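Local coordinates for phospholipase C-beta (PLC-beta) (Sepia officinalis, PDB 3QR0), which is a multidomain protein of the phosphoinositide-specific phospholipase C family, with PH, EF-hand, TIM-barrel and C2 domains and a bound calcium ion, at residues A[546-549]-A[550-554]; A[583-586]-A[587-591]. All blocks are in the same frame, centred on the assembly; numbering follows the deposited sequence.

Interaction 1: residues A[546-549]-A[550-554]; sequences ETQA and LNKLK
Gln-548 NE2 and Lys-552 NZ, one helical turn apart, both donate to a single water, which lies 3.1 Å from Gln-548 NE2 and 2.7 Å from Lys-552 NZ. The glutamine chain is fully extended, with CG anti to the backbone N (chi1 -178°), while the lysine bends at chi2 (-43°) and then runs straight. The two chains thus meet at an oblique angle, Gln-548 CG packing against Lys-552 CE at 3.9 Å, and the water bridges their polar ends. Gln-548 OE1 turns instead to a bound glycerol. Lys-552 N also bonds to Gln-548 O at 3.1 Å. On another side of the helix Leu-550 N reaches Glu-546 O at 2.9 Å, and Leu-550 CG lies 3.2 Å from Glu-546 O. Glu-546, buried, pairs with Arg-577 in a salt bridge, while Thr-547 and Asn-551 hydrogen-bond Asp-500 and Glu-497, respectively. The i to i+4 ladder is that of a regular alpha-helix, here the amphipathic helix following strand 540-545 in a beta-alpha-beta crossover of the TIM barrel.

Interaction 2: residues A[583-586]-A[587-591]; sequences YVPQ and IYWNA
Tyr-583 and Tyr-588 meet edge to face: CE2 of Tyr-588 comes in over one face of the Tyr-583 ring, 3.9 Å from Tyr-583 CG and displaced toward the rim. The ring centroids are 5.0 Å apart and the planes stand at 66°. Tyr-583 CG sits between its own backbone N and carbonyl carbon (chi1 44°), which turns the ring across the start of the helix and offers its face to the incoming edge. Ile-587 CG2 lies over the centre of the Tyr-588 ring, so this ring is packed on a face as well as along an edge.

The Pro-585 ring runs alongside the indole of Trp-589. The proline lies on one face of the indole as a CH-pi contact, CB being 3.6 Å from the centroid of the Trp-589 six-membered ring. The Gln-586 chain slants past the indole: its amide, turned 72° from the ring plane, brings NE2 to the ring edge, in plane, 3.8 Å from Trp-589 CZ3.

Pro-585 O accepts two backbone bonds, from Tyr-588 N above the carbonyl plane at 3.0 Å and from Trp-589 N within it, also at 3.0 Å. Val-584 O takes Ile-587 N at 3.2 Å. Outside, Val-596 touches both tyrosines, Pro-585 and Trp-589, while Val-609 and Val-613 of helix 605-613 meet Gln-586 and Trp-589, respectively. Between strands 569-572 and 595-596 of the TIM barrel, these mixed i to i+3 and i to i+4 bonds mark the first turn of a short helix.

Overall arrangement
Interactions 1 and 2 lie in successive strand-to-strand connections of the TIM barrel, with centres about 11 Å apart, and they pack directly on each other. Tyr-588 fits against helix 546-555, its OH 3.2 Å from Leu-550 CG, and Leu-553 CD1 meets Ala-591 CB at 3.7 Å. Interaction 1 is partly buried: one side of its helix faces interaction 2 with Glu-546, Ala-549, Leu-550 and Leu-553, whereas another side carries the polar, water-bridged chains. Interaction 2 is buried and relies on aromatic, proline and aliphatic contacts. Both rest on short-range backbone bonds, a regular alpha-helical ladder in 546-554 and a less regular helix start in 583-591.

Interaction 1: residues A[546-549]-A[550-554]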
ATOM      1  N   GLU A 546       2.306   5.592  23.025  1.00 22.14           N
ATOM      2  CA  GLU A 546       3.690   5.716  22.583  1.00 22.70           C
ATOM      3  C   GLU A 546       4.616   6.158  23.715  1.00 23.24           C
ATOM      4  O   GLU A 546       5.743   5.699  23.790  1.00 23.27           O
ATOM      5  CB  GLU A 546       3.827   6.649  21.370  1.00 22.94           C
ATOM      6  CG  GLU A 546       3.605   8.118  21.637  1.00 24.58           C
ATOM      7  CD  GLU A 546       3.745   8.962  20.374  1.00 25.23           C
ATOM      8  OE1 GLU A 546       2.710   9.283  19.761  1.00 24.80           O
ATOM      9  OE2 GLU A 546       4.886   9.300  19.989  1.00 26.57           O
ATOM     10  N   THR A 547       4.129   7.024  24.601  1.00 23.90           N
ATOM     11  CA  THR A 547       4.911   7.487  25.747  1.00 24.73           C
ATOM     12  C   THR A 547       5.361   6.324  26.642  1.00 24.86           C
ATOM     13  O   THR A 547       6.508   6.297  27.085  1.00 25.00           O
ATOM     14  CB  THR A 547       4.116   8.505  26.589  1.00 25.11           C
ATOM     15  OG1 THR A 547       3.579   9.516  25.728  1.00 26.67           O
ATOM     16  CG2 THR A 547       5.006   9.159  27.639  1.00 26.41           C
ATOM     17  N   GLN A 548       4.472   5.359  26.893  1.00 24.67           N
ATOM     18  CA  GLN A 548       4.832   4.204  27.727  1.00 24.83           C
ATOM     19  C   GLN A 548       5.851   3.330  27.012  1.00 24.55           C
ATOM     20  O   GLN A 548       6.858   2.942  27.600  1.00 24.72           O
ATOM     21  CB  GLN A 548       3.607   3.364  28.104  1.00 25.03           C
ATOM     22  CG  GLN A 548       3.931   2.158  29.014  1.00 24.92           C
ATOM     23  CD  GLN A 548       2.693   1.381  29.452  1.00 25.66           C
ATOM     24  OE1 GLN A 548       1.736   1.245  28.697  1.00 25.00           O
ATOM     25  NE2 GLN A 548       2.720   0.858  30.678  1.00 25.92           N
ATOM     26  N   ALA A 549       5.577   3.030  25.746  1.00 24.02           N
ATOM     27  CA  ALA A 549       6.444   2.177  24.936  1.00 23.88           C
ATOM     28  C   ALA A 549       7.845   2.770  24.787  1.00 24.18           C
ATOM     29  O   ALA A 549       8.823   2.032  24.788  1.00 24.43           O
ATOM     30  CB  ALA A 549       5.822   1.931  23.571  1.00 22.92           C
ATOM     31  N   LEU A 550       7.932   4.096  24.667  1.00 24.63           N
ATOM     32  CA  LEU A 550       9.223   4.794  24.599  1.00 25.25           C
ATOM     33  C   LEU A 550      10.025   4.665  25.893  1.00 26.25           C
ATOM     34  O   LEU A 550      11.238   4.481  25.852  1.00 26.14           O
ATOM     35  CB  LEU A 550       9.025   6.276  24.267  1.00 25.54           C
ATOM     36  CG  LEU A 550       8.645   6.589  22.821  1.00 25.61           C
ATOM     37  CD1 LEU A 550       8.164   8.035  22.673  1.00 26.43           C
ATOM     38  CD2 LEU A 550       9.831   6.309  21.896  1.00 25.80           C
ATOM     39  N   ASN A 551       9.352   4.765  27.038  1.00 26.85           N
ATOM     40  CA  ASN A 551      10.016   4.533  28.326  1.00 28.12           C
ATOM     41  C   ASN A 551      10.584   3.111  28.444  1.00 28.48           C
ATOM     42  O   ASN A 551      11.700   2.928  28.927  1.00 28.94           O
ATOM     43  CB  ASN A 551       9.070   4.837  29.494  1.00 28.60           C
ATOM     44  CG  ASN A 551       8.821   6.329  29.668  1.00 30.09           C
ATOM     45  OD1 ASN A 551       9.659   7.153  29.297  1.00 31.00           O
ATOM     46  ND2 ASN A 551       7.662   6.682  30.227  1.00 30.40           N
ATOM     47  N   LYS A 552       9.827   2.111  27.995  1.00 28.20           N
ATOM     48  CA  LYS A 552      10.304   0.726  28.039  1.00 28.48           C
ATOM     49  C   LYS A 552      11.470   0.523  27.064  1.00 28.36           C
ATOM     50  O   LYS A 552      12.468  -0.115  27.400  1.00 28.60           O
ATOM     51  CB  LYS A 552       9.176  -0.262  27.708  1.00 28.14           C
ATOM     52  CG  LYS A 552       7.900  -0.124  28.546  1.00 28.61           C
ATOM     53  CD  LYS A 552       8.157   0.082  30.035  1.00 29.74           C
ATOM     54  CE  LYS A 552       6.849   0.235  30.790  1.00 29.81           C
ATOM     55  NZ  LYS A 552       7.048   0.519  32.239  1.00 31.89           N
ATOM     56  N   LEU A 553      11.327   1.076  25.861  1.00 27.97           N
ATOM     57  CA  LEU A 553      12.335   0.975  24.815  1.00 28.23           C
ATOM     58  C   LEU A 553      13.663   1.599  25.260  1.00 28.95           C
ATOM     59  O   LEU A 553      14.737   1.041  25.022  1.00 28.98           O
ATOM     60  CB  LEU A 553      11.823   1.662  23.542  1.00 27.79           C
ATOM     61  CG  LEU A 553      12.626   1.533  22.253  1.00 28.30           C
ATOM     62  CD1 LEU A 553      12.844   0.067  21.885  1.00 28.13           C
ATOM     63  CD2 LEU A 553      11.917   2.282  21.121  1.00 27.68           C
ATOM     64  N   LYS A 554      13.575   2.754  25.907  1.00 29.14           N
ATOM     65  CA  LYS A 554      14.762   3.456  26.396  1.00 29.96           C
ATOM     66  C   LYS A 554      15.358   2.847  27.675  1.00 30.34           C
ATOM     67  O   LYS A 554      16.559   2.972  27.910  1.00 30.96           O
ATOM     68  CB  LYS A 554      14.443   4.945  26.594  1.00 30.18           C
ATOM     69  CG  LYS A 554      14.178   5.671  25.270  1.00 30.18           C
ATOM     70  CD  LYS A 554      14.130   7.183  25.419  1.00 31.35           C
ATOM     71  CE  LYS A 554      12.936   7.648  26.224  1.00 32.39           C
ATOM     72  NZ  LYS A 554      12.920   9.131  26.381  1.00 33.04           N
TER
HETATM   73  O   HOH W   1       4.730   1.851  32.877  1.00 21.46           O

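Interaction 2: residues A[583-586]-A[587-591]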
ATOM      1  N   TYR A 583       3.635   8.763  14.460  1.00 22.40           N
ATOM      2  CA  TYR A 583       5.039   8.365  14.583  1.00 22.54           C
ATOM      3  C   TYR A 583       5.440   7.466  13.413  1.00 22.07           C
ATOM      4  O   TYR A 583       4.591   6.840  12.777  1.00 21.67           O
ATOM      5  CB  TYR A 583       5.309   7.628  15.898  1.00 23.11           C
ATOM      6  CG  TYR A 583       4.272   6.594  16.279  1.00 23.23           C
ATOM      7  CD1 TYR A 583       3.465   6.783  17.393  1.00 24.81           C
ATOM      8  CD2 TYR A 583       4.097   5.425  15.534  1.00 24.04           C
ATOM      9  CE1 TYR A 583       2.509   5.844  17.755  1.00 24.76           C
ATOM     10  CE2 TYR A 583       3.131   4.485  15.892  1.00 23.50           C
ATOM     11  CZ  TYR A 583       2.345   4.706  17.004  1.00 24.70           C
ATOM     12  OH  TYR A 583       1.389   3.787  17.380  1.00 25.63           O
ATOM     13  N   VAL A 584       6.739   7.403  13.145  1.00 21.87           N
ATOM     14  CA  VAL A 584       7.272   6.482  12.153  1.00 21.67           C
ATOM     15  C   VAL A 584       7.270   5.077  12.762  1.00 21.20           C
ATOM     16  O   VAL A 584       7.847   4.866  13.829  1.00 21.59           O
ATOM     17  CB  VAL A 584       8.696   6.883  11.723  1.00 22.00           C
ATOM     18  CG1 VAL A 584       9.278   5.852  10.776  1.00 22.16           C
ATOM     19  CG2 VAL A 584       8.673   8.262  11.067  1.00 22.24           C
ATOM     20  N   PRO A 585       6.596   4.119  12.099  1.00 20.29           N
ATOM     21  CA  PRO A 585       6.364   2.810  12.715  1.00 20.36           C
ATOM     22  C   PRO A 585       7.625   1.967  12.953  1.00 20.35           C
ATOM     23  O   PRO A 585       7.643   1.165  13.886  1.00 20.28           O
ATOM     24  CB  PRO A 585       5.412   2.119  11.735  1.00 19.95           C
ATOM     25  CG  PRO A 585       5.631   2.814  10.437  1.00 20.02           C
ATOM     26  CD  PRO A 585       5.965   4.222  10.773  1.00 20.05           C
ATOM     27  N   GLN A 586       8.663   2.155  12.134  1.00 20.55           N
ATOM     28  CA  GLN A 586       9.949   1.484  12.340  1.00 20.92           C
ATOM     29  C   GLN A 586      10.460   1.625  13.779  1.00 21.40           C
ATOM     30  O   GLN A 586      11.097   0.713  14.295  1.00 21.28           O
ATOM     31  CB  GLN A 586      11.018   2.011  11.368  1.00 21.28           C
ATOM     32  CG  GLN A 586      11.010   1.355   9.978  1.00 21.58           C
ATOM     33  CD  GLN A 586       9.942   1.897   9.040  1.00 22.48           C
ATOM     34  OE1 GLN A 586       9.208   2.836   9.371  1.00 21.77           O
ATOM     35  NE2 GLN A 586       9.850   1.298   7.852  1.00 22.60           N
ATOM     36  N   ILE A 587      10.189   2.764  14.424  1.00 21.57           N
ATOM     37  CA  ILE A 587      10.626   2.977  15.810  1.00 22.06           C
ATOM     38  C   ILE A 587      10.250   1.773  16.677  1.00 22.18           C
ATOM     39  O   ILE A 587      11.051   1.303  17.485  1.00 22.51           O
ATOM     40  CB  ILE A 587      10.008   4.258  16.434  1.00 22.24           C
ATOM     41  CG1 ILE A 587      10.568   5.515  15.759  1.00 23.06           C
ATOM     42  CG2 ILE A 587      10.305   4.316  17.944  1.00 22.10           C
ATOM     43  CD1 ILE A 587       9.788   6.788  16.082  1.00 23.92           C
ATOM     44  N   TYR A 588       9.027   1.277  16.490  1.00 21.72           N
ATOM     45  CA  TYR A 588       8.488   0.199  17.308  1.00 21.44           C
ATOM     46  C   TYR A 588       8.655  -1.179  16.662  1.00 21.27           C
ATOM     47  O   TYR A 588       8.846  -2.170  17.371  1.00 21.24           O
ATOM     48  CB  TYR A 588       7.032   0.515  17.677  1.00 21.45           C
ATOM     49  CG  TYR A 588       6.959   1.851  18.388  1.00 21.51           C
ATOM     50  CD1 TYR A 588       7.357   1.969  19.713  1.00 22.14           C
ATOM     51  CD2 TYR A 588       6.580   3.007  17.713  1.00 21.36           C
ATOM     52  CE1 TYR A 588       7.337   3.190  20.363  1.00 22.67           C
ATOM     53  CE2 TYR A 588       6.559   4.233  18.356  1.00 21.90           C
ATOM     54  CZ  TYR A 588       6.939   4.313  19.682  1.00 22.14           C
ATOM     55  OH  TYR A 588       6.925   5.520  20.332  1.00 23.52           O
ATOM     56  N   TRP A 589       8.609  -1.247  15.332  1.00 20.89           N
ATOM     57  CA  TRP A 589       8.925  -2.500  14.633  1.00 21.15           C
ATOM     58  C   TRP A 589      10.355  -2.962  14.925  1.00 21.62           C
ATOM     59  O   TRP A 589      10.630  -4.169  14.916  1.00 21.86           O
ATOM     60  CB  TRP A 589       8.754  -2.372  13.117  1.00 20.80           C
ATOM     61  CG  TRP A 589       7.349  -2.244  12.652  1.00 20.32           C
ATOM     62  CD1 TRP A 589       6.225  -2.737  13.254  1.00 20.78           C
ATOM     63  CD2 TRP A 589       6.913  -1.613  11.449  1.00 21.48           C
ATOM     64  NE1 TRP A 589       5.111  -2.431  12.509  1.00 20.09           N
ATOM     65  CE2 TRP A 589       5.505  -1.743  11.392  1.00 20.73           C
ATOM     66  CE3 TRP A 589       7.571  -0.946  10.412  1.00 21.59           C
ATOM     67  CZ2 TRP A 589       4.753  -1.232  10.346  1.00 21.32           C
ATOM     68  CZ3 TRP A 589       6.817  -0.438   9.370  1.00 21.88           C
ATOM     69  CH2 TRP A 589       5.426  -0.586   9.345  1.00 21.87           C
ATOM     70  N   ASN A 590      11.252  -2.007  15.182  1.00 21.81           N
ATOM     71  CA  ASN A 590      12.642  -2.316  15.549  1.00 22.41           C
ATOM     72  C   ASN A 590      12.757  -3.079  16.874  1.00 22.65           C
ATOM     73  O   ASN A 590      13.731  -3.792  17.084  1.00 23.27           O
ATOM     74  CB  ASN A 590      13.490  -1.038  15.645  1.00 22.49           C
ATOM     75  CG  ASN A 590      13.699  -0.356  14.301  1.00 22.86           C
ATOM     76  OD1 ASN A 590      13.664  -0.992  13.242  1.00 23.69           O
ATOM     77  ND2 ASN A 590      13.921   0.958  14.342  1.00 22.59           N
ATOM     78  N   ALA A 591      11.776  -2.911  17.759  1.00 22.67           N
ATOM     79  CA  ALA A 591      11.715  -3.649  19.026  1.00 23.07           C
ATOM     80  C   ALA A 591      10.833  -4.906  18.930  1.00 23.11           C
ATOM     81  O   ALA A 591      10.578  -5.573  19.938  1.00 23.44           O
ATOM     82  CB  ALA A 591      11.205  -2.741  20.133  1.00 23.38           C
TER